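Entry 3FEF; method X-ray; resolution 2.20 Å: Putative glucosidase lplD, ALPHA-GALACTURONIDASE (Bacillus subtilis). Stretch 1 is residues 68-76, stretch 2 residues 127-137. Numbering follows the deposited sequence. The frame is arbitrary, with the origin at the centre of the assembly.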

# COMPACT_ATOMS: atom_id res chain seq x y z
N THR A 68 -26.98 21.85 -26.72
CA THR A 68 -26.09 20.70 -26.67
C THR A 68 -25.02 20.82 -25.57
O THR A 68 -24.70 21.93 -25.14
CB THR A 68 -25.38 20.50 -28.01
OG1 THR A 68 -24.55 21.63 -28.26
CG2 THR A 68 -26.40 20.34 -29.15
N LEU A 69 -24.49 19.67 -25.15
CA LEU A 69 -23.43 19.59 -24.16
C LEU A 69 -22.21 20.40 -24.58
O LEU A 69 -21.65 21.17 -23.78
CB LEU A 69 -22.98 18.13 -24.00
CG LEU A 69 -23.51 17.20 -22.91
CD1 LEU A 69 -22.88 15.82 -23.07
CD2 LEU A 69 -23.21 17.76 -21.51
N LYS A 70 -21.78 20.19 -25.82
CA LYS A 70 -20.61 20.86 -26.34
C LYS A 70 -20.70 22.37 -26.16
O LYS A 70 -19.73 23.01 -25.77
CB LYS A 70 -20.42 20.54 -27.82
CG LYS A 70 -19.44 21.45 -28.53
CD LYS A 70 -19.25 21.00 -29.97
CE LYS A 70 -17.96 21.56 -30.57
NZ LYS A 70 -17.84 21.12 -31.99
N LYS A 71 -21.85 22.95 -26.45
CA LYS A 71 -22.02 24.38 -26.32
C LYS A 71 -22.00 24.82 -24.85
O LYS A 71 -21.42 25.83 -24.51
CB LYS A 71 -23.32 24.81 -26.99
CG LYS A 71 -23.15 25.91 -28.04
CD LYS A 71 -24.19 25.76 -29.16
CE LYS A 71 -25.51 25.21 -28.62
NZ LYS A 71 -26.44 24.75 -29.69
N ALA A 72 -22.64 24.04 -23.98
CA ALA A 72 -22.59 24.30 -22.55
C ALA A 72 -21.15 24.30 -22.04
O ALA A 72 -20.75 25.20 -21.30
CB ALA A 72 -23.41 23.28 -21.78
N LEU A 73 -20.36 23.32 -22.48
CA LEU A 73 -19.05 23.06 -21.91
C LEU A 73 -17.95 23.99 -22.43
O LEU A 73 -17.01 24.33 -21.70
CB LEU A 73 -18.65 21.60 -22.10
CG LEU A 73 -19.51 20.52 -21.42
CD1 LEU A 73 -19.03 19.15 -21.80
CD2 LEU A 73 -19.53 20.64 -19.89
N SER A 74 -18.04 24.41 -23.68
CA SER A 74 -16.94 25.13 -24.27
C SER A 74 -16.58 26.35 -23.43
O SER A 74 -17.45 27.14 -23.07
CB SER A 74 -17.25 25.52 -25.72
OG SER A 74 -18.05 26.69 -25.75
N ALA A 75 -15.30 26.47 -23.09
CA ALA A 75 -14.81 27.57 -22.27
C ALA A 75 -15.36 27.59 -20.84
O ALA A 75 -15.27 28.61 -20.16
CB ALA A 75 -15.07 28.91 -22.96
N ALA A 76 -15.95 26.50 -20.37
CA ALA A 76 -16.52 26.50 -19.02
C ALA A 76 -15.44 26.45 -17.94
O ALA A 76 -14.46 25.72 -18.09
CB ALA A 76 -17.49 25.34 -18.87
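Stretch 2 (127-137) AEIARAIRDYA

Stretch 2 packs on stretch 1 as helix against helix, an apolar contact with no hydrogen bond between the two. Residues 127-136 are helical, continuing a helix that begins earlier in the chain, and A137 is the first residue to leave it. The short partner helix spans 69-73. The N-to-C directions differ by 50° (signed crossing angle -50°), and the axes approach to 9.6 Å. The contact buries 451 Å², both sides summed.

L73 is central. Its CD1 lies 3.5 Å from CB of A132 and 3.4 Å from the A132 carbonyl carbon C. L73 thus lies against both the side chain and the backbone of A132. L73 CD2 also reaches I133 CG1 at 4.2 Å, and L73 CB meets Y136 CB at 3.8 Å. One turn earlier, L69 CD1 sits 3.8 Å from A132 CB, so both leucines share this alanine.

The ring of Y136 lies against the side chain of K70. The CG of K70 stands over the ring face, 4.0 Å from the ring centroid of Y136, in a CH-pi contact. L73 CD1 lies at the ring edge.

A type II beta turn runs from L73, the last helical residue, to A76. Here A137 CB packs 3.6 Å from L73 O. The closest CA pair is S74 CA and Y136 CA, 5.3 Å apart.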

# COMPACT_ATOMS: atom_id res chain seq x y z
N ALA A 127 -20.57 8.42 -18.15
CA ALA A 127 -19.49 8.12 -19.08
C ALA A 127 -19.52 9.13 -20.21
O ALA A 127 -18.48 9.66 -20.62
CB ALA A 127 -19.61 6.70 -19.63
N GLU A 128 -20.72 9.41 -20.72
CA GLU A 128 -20.90 10.38 -21.80
C GLU A 128 -20.57 11.81 -21.35
O GLU A 128 -19.93 12.57 -22.07
CB GLU A 128 -22.33 10.32 -22.39
CG GLU A 128 -22.56 11.38 -23.48
CD GLU A 128 -23.86 11.21 -24.27
OE1 GLU A 128 -24.91 10.82 -23.70
OE2 GLU A 128 -23.83 11.48 -25.50
N ILE A 129 -21.02 12.18 -20.16
CA ILE A 129 -20.67 13.48 -19.60
C ILE A 129 -19.16 13.59 -19.41
O ILE A 129 -18.54 14.58 -19.79
CB ILE A 129 -21.41 13.72 -18.28
CG1 ILE A 129 -22.90 14.01 -18.58
CG2 ILE A 129 -20.78 14.86 -17.53
CD1 ILE A 129 -23.81 13.94 -17.32
N ALA A 130 -18.55 12.54 -18.86
CA ALA A 130 -17.10 12.58 -18.64
C ALA A 130 -16.30 12.73 -19.93
O ALA A 130 -15.25 13.38 -19.94
CB ALA A 130 -16.63 11.33 -17.85
N ARG A 131 -16.77 12.11 -21.02
CA ARG A 131 -16.05 12.19 -22.29
C ARG A 131 -16.21 13.59 -22.87
O ARG A 131 -15.29 14.11 -23.50
CB ARG A 131 -16.52 11.11 -23.28
CG ARG A 131 -15.97 9.71 -22.94
CD ARG A 131 -16.25 8.69 -24.06
NE ARG A 131 -17.66 8.38 -24.10
CZ ARG A 131 -18.24 7.36 -23.47
NH1 ARG A 131 -17.50 6.51 -22.76
NH2 ARG A 131 -19.55 7.18 -23.57
N ALA A 132 -17.36 14.21 -22.62
CA ALA A 132 -17.62 15.57 -23.11
C ALA A 132 -16.79 16.60 -22.37
O ALA A 132 -16.19 17.49 -22.97
CB ALA A 132 -19.11 15.90 -22.99
N ILE A 133 -16.77 16.49 -21.04
CA ILE A 133 -15.89 17.33 -20.23
C ILE A 133 -14.45 17.15 -20.66
O ILE A 133 -13.71 18.12 -20.83
CB ILE A 133 -16.05 16.97 -18.75
CG1 ILE A 133 -17.45 17.35 -18.29
CG2 ILE A 133 -14.97 17.65 -17.91
CD1 ILE A 133 -17.82 16.76 -16.97
N ARG A 134 -14.02 15.90 -20.85
CA ARG A 134 -12.67 15.65 -21.37
C ARG A 134 -12.44 16.36 -22.71
O ARG A 134 -11.38 16.92 -22.95
CB ARG A 134 -12.44 14.16 -21.60
CG ARG A 134 -11.00 13.84 -22.04
CD ARG A 134 -10.84 12.37 -22.30
NE ARG A 134 -11.67 11.97 -23.43
CZ ARG A 134 -12.00 10.71 -23.71
NH1 ARG A 134 -11.59 9.72 -22.94
NH2 ARG A 134 -12.75 10.45 -24.78
N ASP A 135 -13.44 16.31 -23.58
CA ASP A 135 -13.28 16.84 -24.93
C ASP A 135 -13.33 18.37 -24.91
O ASP A 135 -12.51 19.01 -25.53
CB ASP A 135 -14.34 16.28 -25.87
CG ASP A 135 -14.19 14.77 -26.11
OD1 ASP A 135 -13.08 14.24 -25.94
OD2 ASP A 135 -15.19 14.12 -26.48
N TYR A 136 -14.27 18.96 -24.18
CA TYR A 136 -14.47 20.41 -24.29
C TYR A 136 -14.05 21.29 -23.12
O TYR A 136 -13.95 22.49 -23.27
CB TYR A 136 -15.93 20.71 -24.65
CG TYR A 136 -16.39 19.83 -25.78
CD1 TYR A 136 -15.82 19.95 -27.05
CD2 TYR A 136 -17.35 18.85 -25.58
CE1 TYR A 136 -16.21 19.13 -28.08
CE2 TYR A 136 -17.75 18.02 -26.61
CZ TYR A 136 -17.17 18.17 -27.86
OH TYR A 136 -17.55 17.37 -28.90
N ALA A 137 -13.80 20.71 -21.94
CA ALA A 137 -13.52 21.54 -20.77
C ALA A 137 -12.67 20.77 -19.77
O ALA A 137 -12.98 20.71 -18.58
CB ALA A 137 -14.82 21.98 -20.13